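Local coordinates for botulinum neurotoxin type C1 (Clostridium botulinum, PDB 3R4S), which binds ganglioside sugars on nerve cells through this receptor-binding part of its heavy chain, a step on which entry of the toxin, a probable zinc protease, depends, at residues L14-R19 and V61-N66; I210-I215 and N230-T235; H333-I338 and G388-R393; I371-F376 and V408-Y413. One frame throughout, in Å; residues are numbered along the deposited sequence.

Interaction 1: L14-R19 and V61-N66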
# COMPACT_ATOMS: atom_id res chain seq x y z
N LEU A 14 16.78 7.22 -17.49
CA LEU A 14 17.34 6.74 -16.23
C LEU A 14 16.43 5.66 -15.72
O LEU A 14 15.21 5.83 -15.70
CB LEU A 14 17.45 7.86 -15.19
CG LEU A 14 17.90 7.39 -13.81
CD1 LEU A 14 19.36 6.84 -13.85
CD2 LEU A 14 17.78 8.51 -12.78
N SER A 15 17.00 4.53 -15.33
CA SER A 15 16.21 3.41 -14.85
C SER A 15 16.96 2.77 -13.69
O SER A 15 17.69 1.80 -13.88
CB SER A 15 16.00 2.38 -15.98
OG SER A 15 15.05 1.40 -15.61
N LEU A 16 16.81 3.36 -12.51
CA LEU A 16 17.51 2.88 -11.31
C LEU A 16 16.85 1.61 -10.80
O LEU A 16 15.70 1.64 -10.34
CB LEU A 16 17.52 3.95 -10.22
CG LEU A 16 18.28 3.59 -8.93
CD1 LEU A 16 19.77 3.32 -9.21
CD2 LEU A 16 18.14 4.67 -7.89
N GLN A 17 17.58 0.51 -10.88
CA GLN A 17 17.06 -0.80 -10.50
C GLN A 17 18.09 -1.62 -9.74
O GLN A 17 19.30 -1.40 -9.87
CB GLN A 17 16.59 -1.57 -11.73
CG GLN A 17 15.39 -0.95 -12.40
CD GLN A 17 14.92 -1.75 -13.60
OE1 GLN A 17 15.66 -1.94 -14.56
NE2 GLN A 17 13.68 -2.21 -13.55
N ASN A 18 17.60 -2.57 -8.95
CA ASN A 18 18.44 -3.54 -8.25
C ASN A 18 18.59 -4.76 -9.16
O ASN A 18 17.62 -5.48 -9.40
CB ASN A 18 17.78 -3.92 -6.92
CG ASN A 18 18.56 -4.97 -6.13
OD1 ASN A 18 19.52 -5.57 -6.62
ND2 ASN A 18 18.14 -5.19 -4.88
N ARG A 19 19.78 -4.96 -9.70
CA ARG A 19 20.06 -6.12 -10.53
C ARG A 19 21.31 -6.84 -10.01
O ARG A 19 22.36 -6.23 -9.84
CB ARG A 19 20.24 -5.72 -12.00
CG ARG A 19 18.95 -5.21 -12.67
CD ARG A 19 17.81 -6.19 -12.44
NE ARG A 19 16.58 -5.87 -13.15
CZ ARG A 19 15.44 -5.46 -12.58
NH1 ARG A 19 15.36 -5.30 -11.25
NH2 ARG A 19 14.37 -5.21 -13.32
N VAL A 61 22.17 6.98 -1.45
CA VAL A 61 22.38 6.47 -2.80
C VAL A 61 22.54 7.66 -3.73
O VAL A 61 21.66 8.51 -3.81
CB VAL A 61 21.21 5.60 -3.28
CG1 VAL A 61 21.41 5.20 -4.74
CG2 VAL A 61 21.05 4.36 -2.40
N ILE A 62 23.68 7.72 -4.43
CA ILE A 62 23.96 8.85 -5.29
C ILE A 62 23.98 8.43 -6.76
O ILE A 62 24.76 7.56 -7.15
CB ILE A 62 25.32 9.46 -4.96
CG1 ILE A 62 25.41 9.78 -3.46
CG2 ILE A 62 25.57 10.70 -5.79
CD1 ILE A 62 26.77 10.27 -3.04
N VAL A 63 23.10 9.03 -7.57
CA VAL A 63 23.07 8.77 -9.00
C VAL A 63 23.69 9.95 -9.73
O VAL A 63 23.27 11.10 -9.54
CB VAL A 63 21.64 8.58 -9.52
CG1 VAL A 63 21.64 8.31 -11.02
CG2 VAL A 63 20.93 7.44 -8.78
N THR A 64 24.71 9.68 -10.55
CA THR A 64 25.35 10.73 -11.34
C THR A 64 25.11 10.47 -12.81
O THR A 64 25.68 9.55 -13.40
CB THR A 64 26.85 10.83 -11.05
OG1 THR A 64 27.05 11.04 -9.65
CG2 THR A 64 27.48 12.00 -11.83
N GLN A 65 24.24 11.28 -13.40
CA GLN A 65 23.85 11.09 -14.79
C GLN A 65 24.86 11.70 -15.73
O GLN A 65 25.61 12.60 -15.37
CB GLN A 65 22.49 11.73 -15.05
CG GLN A 65 21.35 11.10 -14.27
CD GLN A 65 20.07 11.89 -14.40
OE1 GLN A 65 19.26 11.62 -15.28
NE2 GLN A 65 19.91 12.91 -13.54
N ASN A 66 24.85 11.20 -16.96
CA ASN A 66 25.52 11.86 -18.07
C ASN A 66 24.98 13.29 -18.21
O ASN A 66 23.78 13.49 -18.36
CB ASN A 66 25.27 11.04 -19.33
CG ASN A 66 25.90 11.64 -20.55
OD1 ASN A 66 25.50 12.72 -21.00
ND2 ASN A 66 26.90 10.95 -21.10

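Interaction 2: I210-I215 and N230-T235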
# COMPACT_ATOMS: atom_id res chain seq x y z
N ILE A 210 12.49 2.37 -1.68
CA ILE A 210 12.37 2.82 -3.05
C ILE A 210 12.62 1.66 -4.01
O ILE A 210 13.51 0.83 -3.78
CB ILE A 210 13.41 3.92 -3.38
CG1 ILE A 210 13.23 5.14 -2.47
CG2 ILE A 210 13.33 4.31 -4.87
CD1 ILE A 210 11.94 5.92 -2.72
N ARG A 211 11.84 1.58 -5.09
CA ARG A 211 12.20 0.72 -6.22
C ARG A 211 11.68 1.27 -7.54
O ARG A 211 10.67 1.99 -7.58
CB ARG A 211 11.76 -0.73 -6.01
CG ARG A 211 10.26 -0.94 -5.84
CD ARG A 211 9.57 -1.33 -7.14
NE ARG A 211 8.19 -1.79 -6.93
CZ ARG A 211 7.44 -2.37 -7.86
NH1 ARG A 211 7.93 -2.57 -9.08
NH2 ARG A 211 6.19 -2.76 -7.58
N ASP A 212 12.41 0.95 -8.60
CA ASP A 212 12.10 1.37 -9.96
C ASP A 212 11.92 2.88 -10.12
O ASP A 212 10.84 3.36 -10.46
CB ASP A 212 10.91 0.58 -10.51
CG ASP A 212 11.21 -0.92 -10.62
OD1 ASP A 212 12.33 -1.27 -11.07
OD2 ASP A 212 10.34 -1.74 -10.25
N PHE A 213 13.01 3.61 -9.87
CA PHE A 213 13.04 5.06 -10.03
C PHE A 213 13.46 5.36 -11.47
O PHE A 213 14.61 5.13 -11.85
CB PHE A 213 13.99 5.71 -9.01
CG PHE A 213 14.09 7.20 -9.14
CD1 PHE A 213 13.33 8.04 -8.33
CD2 PHE A 213 14.94 7.77 -10.09
CE1 PHE A 213 13.42 9.42 -8.46
CE2 PHE A 213 15.03 9.15 -10.23
CZ PHE A 213 14.27 9.97 -9.42
N TYR A 214 12.51 5.83 -12.27
CA TYR A 214 12.74 6.10 -13.68
C TYR A 214 12.62 7.60 -13.95
O TYR A 214 11.87 8.29 -13.26
CB TYR A 214 11.68 5.39 -14.52
CG TYR A 214 11.63 3.88 -14.38
CD1 TYR A 214 12.68 3.18 -13.79
CD2 TYR A 214 10.54 3.17 -14.87
CE1 TYR A 214 12.62 1.78 -13.67
CE2 TYR A 214 10.47 1.78 -14.76
CZ TYR A 214 11.51 1.09 -14.17
OH TYR A 214 11.42 -0.28 -14.07
N ILE A 215 13.32 8.07 -14.96
CA ILE A 215 13.09 9.41 -15.51
C ILE A 215 12.91 9.29 -17.03
O ILE A 215 13.64 8.54 -17.68
CB ILE A 215 14.25 10.37 -15.19
CG1 ILE A 215 14.33 10.60 -13.68
CG2 ILE A 215 14.10 11.70 -15.95
CD1 ILE A 215 15.41 11.58 -13.28
N ASN A 230 0.68 -0.25 -13.91
CA ASN A 230 0.30 -1.66 -13.93
C ASN A 230 1.42 -2.60 -14.38
O ASN A 230 1.49 -3.73 -13.93
CB ASN A 230 -0.97 -1.85 -14.75
CG ASN A 230 -2.17 -1.26 -14.06
OD1 ASN A 230 -2.92 -0.46 -14.63
ND2 ASN A 230 -2.35 -1.62 -12.80
N SER A 231 2.31 -2.12 -15.24
CA SER A 231 3.42 -2.94 -15.69
C SER A 231 4.44 -3.21 -14.58
O SER A 231 5.33 -4.05 -14.73
CB SER A 231 4.12 -2.28 -16.88
OG SER A 231 5.07 -1.32 -16.44
N LEU A 232 4.33 -2.51 -13.46
CA LEU A 232 5.30 -2.68 -12.39
C LEU A 232 4.74 -3.45 -11.20
O LEU A 232 5.35 -3.49 -10.13
CB LEU A 232 5.85 -1.31 -11.95
CG LEU A 232 6.70 -0.60 -13.01
CD1 LEU A 232 6.88 0.87 -12.68
CD2 LEU A 232 8.07 -1.30 -13.20
N GLN A 233 3.58 -4.08 -11.38
CA GLN A 233 2.98 -4.88 -10.32
C GLN A 233 2.49 -6.21 -10.83
O GLN A 233 2.14 -6.34 -12.01
CB GLN A 233 1.75 -4.20 -9.72
CG GLN A 233 1.80 -2.70 -9.63
CD GLN A 233 0.44 -2.13 -9.27
OE1 GLN A 233 -0.25 -1.53 -10.11
NE2 GLN A 233 0.03 -2.34 -8.03
N TYR A 234 2.42 -7.19 -9.93
CA TYR A 234 1.66 -8.40 -10.14
C TYR A 234 0.27 -8.21 -9.53
O TYR A 234 0.06 -8.45 -8.34
CB TYR A 234 2.36 -9.58 -9.47
CG TYR A 234 3.70 -9.90 -10.10
CD1 TYR A 234 3.78 -10.70 -11.23
CD2 TYR A 234 4.89 -9.40 -9.57
CE1 TYR A 234 5.00 -11.01 -11.82
CE2 TYR A 234 6.12 -9.70 -10.15
CZ TYR A 234 6.16 -10.51 -11.27
OH TYR A 234 7.36 -10.83 -11.86
N THR A 235 -0.68 -7.77 -10.35
CA THR A 235 -1.98 -7.38 -9.84
C THR A 235 -2.82 -8.53 -9.30
O THR A 235 -3.82 -8.30 -8.64
CB THR A 235 -2.81 -6.62 -10.90
OG1 THR A 235 -2.98 -7.45 -12.06
CG2 THR A 235 -2.11 -5.31 -11.30

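Interaction 3: H333-I338 and G388-R393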
# COMPACT_ATOMS: atom_id res chain seq x y z
N HIS A 333 -33.28 -3.95 9.47
CA HIS A 333 -32.95 -4.62 8.22
C HIS A 333 -33.52 -6.04 8.18
O HIS A 333 -33.73 -6.67 9.21
CB HIS A 333 -31.43 -4.66 8.03
CG HIS A 333 -30.79 -3.31 8.08
ND1 HIS A 333 -30.78 -2.54 9.23
CD2 HIS A 333 -30.13 -2.59 7.14
CE1 HIS A 333 -30.15 -1.40 8.98
NE2 HIS A 333 -29.75 -1.41 7.72
N SER A 334 -33.79 -6.54 6.97
CA SER A 334 -34.10 -7.95 6.83
C SER A 334 -32.77 -8.68 6.91
O SER A 334 -31.71 -8.06 6.73
CB SER A 334 -34.80 -8.24 5.49
OG SER A 334 -35.25 -9.58 5.44
N THR A 335 -32.81 -9.97 7.18
CA THR A 335 -31.58 -10.74 7.33
C THR A 335 -31.56 -11.95 6.40
O THR A 335 -30.86 -12.93 6.66
CB THR A 335 -31.41 -11.22 8.77
OG1 THR A 335 -32.55 -11.99 9.16
CG2 THR A 335 -31.27 -10.02 9.71
N GLU A 336 -32.31 -11.86 5.31
CA GLU A 336 -32.42 -12.97 4.37
C GLU A 336 -31.07 -13.30 3.73
O GLU A 336 -30.40 -12.43 3.18
CB GLU A 336 -33.47 -12.65 3.29
CG GLU A 336 -33.88 -13.86 2.44
CD GLU A 336 -34.90 -13.52 1.35
OE1 GLU A 336 -35.49 -12.41 1.40
OE2 GLU A 336 -35.12 -14.37 0.45
N ASP A 337 -30.69 -14.57 3.81
CA ASP A 337 -29.44 -15.07 3.24
C ASP A 337 -28.19 -14.52 3.92
O ASP A 337 -27.09 -14.64 3.37
CB ASP A 337 -29.38 -14.80 1.73
CG ASP A 337 -30.48 -15.52 0.97
OD1 ASP A 337 -30.60 -16.75 1.13
OD2 ASP A 337 -31.22 -14.85 0.23
N ILE A 338 -28.36 -13.93 5.11
CA ILE A 338 -27.23 -13.45 5.91
C ILE A 338 -26.83 -14.49 6.96
O ILE A 338 -27.68 -14.95 7.73
CB ILE A 338 -27.58 -12.16 6.65
CG1 ILE A 338 -28.03 -11.06 5.68
CG2 ILE A 338 -26.37 -11.66 7.45
CD1 ILE A 338 -26.91 -10.57 4.78
N GLY A 388 -21.85 -6.43 9.62
CA GLY A 388 -23.04 -5.72 10.03
C GLY A 388 -23.40 -5.89 11.50
O GLY A 388 -22.75 -6.64 12.24
N THR A 389 -24.46 -5.21 11.92
CA THR A 389 -24.88 -5.23 13.31
C THR A 389 -26.09 -6.13 13.49
O THR A 389 -27.14 -5.86 12.92
CB THR A 389 -25.21 -3.81 13.79
OG1 THR A 389 -24.03 -3.01 13.74
CG2 THR A 389 -25.75 -3.83 15.24
N TYR A 390 -25.94 -7.20 14.26
CA TYR A 390 -27.03 -8.15 14.47
C TYR A 390 -27.23 -8.51 15.95
O TYR A 390 -26.35 -8.28 16.79
CB TYR A 390 -26.81 -9.40 13.62
CG TYR A 390 -26.72 -9.08 12.14
CD1 TYR A 390 -27.86 -9.09 11.35
CD2 TYR A 390 -25.50 -8.76 11.55
CE1 TYR A 390 -27.78 -8.78 9.99
CE2 TYR A 390 -25.42 -8.45 10.20
CZ TYR A 390 -26.56 -8.47 9.43
OH TYR A 390 -26.48 -8.18 8.09
N ARG A 391 -28.39 -9.08 16.26
CA ARG A 391 -28.76 -9.39 17.65
C ARG A 391 -28.37 -10.81 18.04
O ARG A 391 -28.76 -11.77 17.39
CB ARG A 391 -30.26 -9.19 17.85
CG ARG A 391 -30.71 -7.74 17.84
CD ARG A 391 -30.96 -7.25 19.27
NE ARG A 391 -31.25 -5.82 19.28
CZ ARG A 391 -31.22 -5.05 20.37
NH1 ARG A 391 -30.90 -5.56 21.56
NH2 ARG A 391 -31.50 -3.75 20.25
N PHE A 392 -27.59 -10.93 19.11
CA PHE A 392 -27.16 -12.23 19.62
C PHE A 392 -27.31 -12.29 21.13
O PHE A 392 -27.44 -11.26 21.80
CB PHE A 392 -25.67 -12.48 19.33
CG PHE A 392 -25.30 -12.58 17.87
CD1 PHE A 392 -25.19 -13.82 17.25
CD2 PHE A 392 -25.01 -11.44 17.14
CE1 PHE A 392 -24.83 -13.92 15.91
CE2 PHE A 392 -24.64 -11.53 15.81
CZ PHE A 392 -24.55 -12.76 15.19
N ARG A 393 -27.26 -13.50 21.67
CA ARG A 393 -27.04 -13.72 23.09
C ARG A 393 -25.68 -14.37 23.22
O ARG A 393 -25.51 -15.54 22.88
CB ARG A 393 -28.11 -14.65 23.68
CG ARG A 393 -29.53 -14.10 23.63
CD ARG A 393 -30.51 -15.04 24.36
NE ARG A 393 -31.85 -14.47 24.38
CZ ARG A 393 -32.78 -14.71 23.46
NH1 ARG A 393 -32.53 -15.53 22.45
NH2 ARG A 393 -33.97 -14.13 23.56

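Interaction 4: I371-F376 and V408-Y413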
# COMPACT_ATOMS: atom_id res chain seq x y z
N ILE A 371 -13.69 -11.50 -0.23
CA ILE A 371 -13.58 -12.89 0.19
C ILE A 371 -14.94 -13.55 0.02
O ILE A 371 -15.95 -13.10 0.57
CB ILE A 371 -13.09 -12.99 1.64
CG1 ILE A 371 -11.78 -12.20 1.79
CG2 ILE A 371 -12.90 -14.46 2.04
CD1 ILE A 371 -11.37 -11.97 3.25
N PHE A 372 -14.95 -14.60 -0.79
CA PHE A 372 -16.18 -15.21 -1.21
C PHE A 372 -16.29 -16.60 -0.60
O PHE A 372 -15.30 -17.33 -0.54
CB PHE A 372 -16.19 -15.33 -2.74
CG PHE A 372 -16.17 -14.01 -3.45
CD1 PHE A 372 -17.36 -13.40 -3.84
CD2 PHE A 372 -14.97 -13.36 -3.71
CE1 PHE A 372 -17.35 -12.17 -4.49
CE2 PHE A 372 -14.94 -12.13 -4.36
CZ PHE A 372 -16.13 -11.54 -4.76
N LYS A 373 -17.49 -16.96 -0.16
CA LYS A 373 -17.77 -18.31 0.32
C LYS A 373 -17.72 -19.28 -0.84
O LYS A 373 -18.35 -19.06 -1.88
CB LYS A 373 -19.13 -18.38 1.01
CG LYS A 373 -19.39 -19.75 1.65
CD LYS A 373 -18.50 -19.96 2.89
CE LYS A 373 -18.57 -21.41 3.39
NZ LYS A 373 -17.82 -22.34 2.49
N SER A 374 -16.96 -20.36 -0.67
CA SER A 374 -16.64 -21.24 -1.78
C SER A 374 -16.74 -22.70 -1.37
O SER A 374 -16.64 -23.01 -0.19
CB SER A 374 -15.20 -20.96 -2.24
OG SER A 374 -14.79 -21.82 -3.29
N ASN A 375 -16.92 -23.60 -2.34
CA ASN A 375 -16.73 -25.02 -2.09
C ASN A 375 -15.26 -25.41 -2.36
O ASN A 375 -14.44 -24.55 -2.72
CB ASN A 375 -17.72 -25.89 -2.90
CG ASN A 375 -17.45 -25.84 -4.40
OD1 ASN A 375 -16.90 -24.87 -4.92
ND2 ASN A 375 -17.85 -26.90 -5.10
N PHE A 376 -14.93 -26.69 -2.19
CA PHE A 376 -13.53 -27.12 -2.23
C PHE A 376 -12.80 -26.82 -3.53
O PHE A 376 -11.61 -26.50 -3.52
CB PHE A 376 -13.41 -28.62 -1.92
CG PHE A 376 -13.82 -29.51 -3.06
CD1 PHE A 376 -12.86 -30.10 -3.87
CD2 PHE A 376 -15.16 -29.73 -3.34
CE1 PHE A 376 -13.23 -30.92 -4.93
CE2 PHE A 376 -15.54 -30.54 -4.40
CZ PHE A 376 -14.57 -31.14 -5.20
N VAL A 408 -21.52 -13.60 6.03
CA VAL A 408 -21.58 -13.99 4.62
C VAL A 408 -22.98 -13.67 4.12
O VAL A 408 -23.97 -14.05 4.75
CB VAL A 408 -21.32 -15.50 4.42
CG1 VAL A 408 -21.52 -15.89 2.95
CG2 VAL A 408 -19.91 -15.88 4.91
N LYS A 409 -23.06 -12.95 3.01
CA LYS A 409 -24.31 -12.72 2.31
C LYS A 409 -24.36 -13.69 1.14
O LYS A 409 -23.53 -13.61 0.23
CB LYS A 409 -24.35 -11.28 1.80
CG LYS A 409 -25.49 -10.97 0.83
CD LYS A 409 -26.84 -11.32 1.43
CE LYS A 409 -27.99 -10.69 0.66
NZ LYS A 409 -28.05 -11.19 -0.74
N GLN A 410 -25.32 -14.61 1.17
CA GLN A 410 -25.53 -15.51 0.04
C GLN A 410 -26.71 -15.01 -0.81
O GLN A 410 -26.92 -13.79 -0.92
CB GLN A 410 -25.70 -16.96 0.51
CG GLN A 410 -24.47 -17.48 1.27
CD GLN A 410 -24.42 -18.99 1.41
OE1 GLN A 410 -25.41 -19.63 1.74
NE2 GLN A 410 -23.25 -19.56 1.16
N GLY A 411 -27.47 -15.92 -1.41
CA GLY A 411 -28.48 -15.49 -2.37
C GLY A 411 -27.78 -14.73 -3.49
O GLY A 411 -26.65 -15.06 -3.85
N ASN A 412 -28.41 -13.69 -4.03
CA ASN A 412 -27.75 -12.88 -5.05
C ASN A 412 -26.76 -11.90 -4.47
O ASN A 412 -27.05 -10.72 -4.30
CB ASN A 412 -28.76 -12.13 -5.93
CG ASN A 412 -28.07 -11.29 -6.99
OD1 ASN A 412 -26.92 -11.56 -7.34
ND2 ASN A 412 -28.75 -10.27 -7.50
N TYR A 413 -25.56 -12.38 -4.16
CA TYR A 413 -24.58 -11.52 -3.50
C TYR A 413 -24.04 -10.44 -4.43
O TYR A 413 -23.43 -9.47 -3.97
CB TYR A 413 -23.44 -12.35 -2.92
CG TYR A 413 -22.66 -13.11 -3.96
CD1 TYR A 413 -21.63 -12.50 -4.65
CD2 TYR A 413 -22.98 -14.43 -4.27
CE1 TYR A 413 -20.91 -13.18 -5.62
CE2 TYR A 413 -22.26 -15.13 -5.24
CZ TYR A 413 -21.23 -14.49 -5.91
OH TYR A 413 -20.51 -15.14 -6.88

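Interaction 1: L14-R19 and V61-N66
L14 and L16 project from strand 12-18 onto V63 of strand 60-64 and Q65 just past its end. The two chains run in broadly opposite senses, so L14 lies nearest Q65 and L16 nearest V63, with CA atoms of L16 and V63 8.4 Å apart. Along L14, CB comes first: it faces the amide oxygen of Q65, at 4.2 Å from OE1, a loose touch. CG, held anti to the backbone N (chi1 174°), leans along the strand and carries the branch toward V63. At the tip, CD1 of L14 packs against CG1 of V63 at 3.9 Å, the two side chains crossing obliquely. Two residues on, L16 takes the same posture, and its CD2 lies 4.0 Å from CG2 of V63. V63 is thus shared between both leucines, one methyl for each, because its own torsion (chi1 180°) turns CG1 toward L14 and CG2 toward L16. No hydrogen bond crosses the interface; all four touching residues are buried, and the contact is one of van der Waals packing, mostly between apolar branches. The polar end of Q65 is engaged at its nitrogen, where NE2 makes a weak hydrogen bond to the carbonyl of K184. F213, I215 and I186 from adjoining strands add to the surface around L14, while F188 and V33 do so around L16. On the other face of strand 12-18, S15 OG bonds to T26. Inward-facing alternate residues from two antiparallel sheets, meeting without shared backbone bonds, are typical of the beta sandwich of the concanavalin-like, jelly-roll domain in clostridial neurotoxins.

Interaction 2: I210-I215 and N230-T235
L232 meets R211, D212 and Y214 just past helix 222-231, whose last turn is held by S231 OG bonding to the carbonyl of L228. The side chain of L232 comes first: CB lies 3.8 Å from NH1 of R211, and CD2 reaches further, to 3.6 Å from OH of Y214 and 3.7 Å from OD2 of D212. Its carbonyl then carries the polar link. O of L232 accepts from NH1 of R211 at 2.9 Å, on a lone pair, and from NH2 at 2.8 Å, tilted from the carbonyl plane, so the guanidinium grips one atom end-on and close to its own plane. The same NH1 bridges to OD2 of D212 at 2.8 Å, which fixes the rotation of the group. A bend at chi2 (96°) brings the arginine end here, while D212, with positive phi (54°), breaks the regular strand geometry. After L232, Q233 rests on W83 and the ring of Y234 meets F45 edge-to-face. The segment runs on from the end of helix 222-231 and packs L232 beside strand 207-216, with W83 of the adjacent strand 77-87 making a cation-pi contact to R211 and strand 12-18 flanking the other side.

Interaction 3: H333-I338 and G388-R393
A type II beta turn from T335 to I338, leading into strand 338-345, packs against the edge and phenol end of Y390 from strand 381-392. Two methyl groups do the touching. CG2 of T335 comes up at the ring edge, near its plane, 3.7 Å from CE1 and 3.9 Å from CD1 of Y390. CG2 of I338 approaches obliquely at the phenol end, 3.5 Å from OH of Y390 and 3.8 Å from CZ, and the isoleucine crosses the tyrosine at about a right angle. The turn sets both methyls: I338 N donates to O of T335 at 3.1 Å, and D337 takes the positive phi (67°) expected at the third position. T335 is further oriented by its hydroxyl, which bonds to the carbonyl of M328; with chi1 at 57° that leaves CG2 beside the backbone N, turned to the tyrosine. These strands belong to the C-terminal beta-trefoil domain, where 338-345 and 381-392 both pair with strand 401-409, so the turn and the tyrosine meet across the strand between them. The contact lies at the protein surface, and no side chain that meets here belongs to either sialic acid pocket. Y390 has its ring turned square to the plane of CA, CB and CG (chi2 -91°) and folds back along its own strand, CE2 lying 3.6 Å from CA of G388, a residue with no side chain in the way. T407, M328 and A330 also touch this ring. One residue on, NE of R391 forms a salt bridge with D331, in the same loop that carries the turn.

Interaction 4: I371-F376 and V408-Y413
K373 touches V408 and Q410 with the carbon stem of a lysine whose charged end is buried on another side. Its CB lies 4.0 Å from CG1 of V408, and CG is 3.9 Å from NE2 of Q410, whose side chain comes obliquely across the stem. The chain then turns at chi2 (71°) and again at chi4 (74°), carrying the ammonium away from the segment 408-413. There NZ is gripped by the carbonyls of D352 and I355, with a weaker bond to O of S374 at 3.0 Å, and makes a cation-pi contact with F356; the carbonyl dipoles and ring would be expected to favour the charged form. One residue earlier, F372 faces Y413. Its CE1 lies 3.9 Å from CE1 of Y413, which sits at the edge of the phenylalanine ring, near its plane. Ring centres are 5.9 Å apart and planes stand at 64°, an oblique pairing. Y413 carries its CG in the crowded position between backbone N and carbonyl carbon, turning the ring back to F372. The chain reaches it through an inverse gamma turn centred on N412, while NZ of K409 bonds to O of Q410 at 2.8 Å, nearly in line with the C=O. I381, from the strand between the two segments, touches both rings. The K373 side chain is about 12 Å from the bound N-acetyl-alpha-neuraminic acid. Strands 367-374, 381-392 and 401-409 are successive antiparallel strands of the C-terminal beta-trefoil domain, and this contact spans the middle one.

Along the chain from the N terminus, interaction 1 closes first, bringing together segments with 41 residues between them and joining the two sheets of the N-terminal sandwich. Interaction 2 follows in series, closing a 14-residue loop where helix 222-231 returns to strand 207-216. They touch: L16 N bonds to F213 O, and Q17 NE2 to D212 OD1. In the C-terminal trefoil, interaction 3 closes 49 residues, tying the turn before strand 338-345 to strand 381-392; interaction 4 closes 31, tying strand 367-374 to the end of strand 401-409 and the turn beyond. These two cross, their segments alternating, and are joined by a backbone hydrogen bond from Q410 N to D337 O. About 13 Å separates the nearest atoms of interactions 2 and 4.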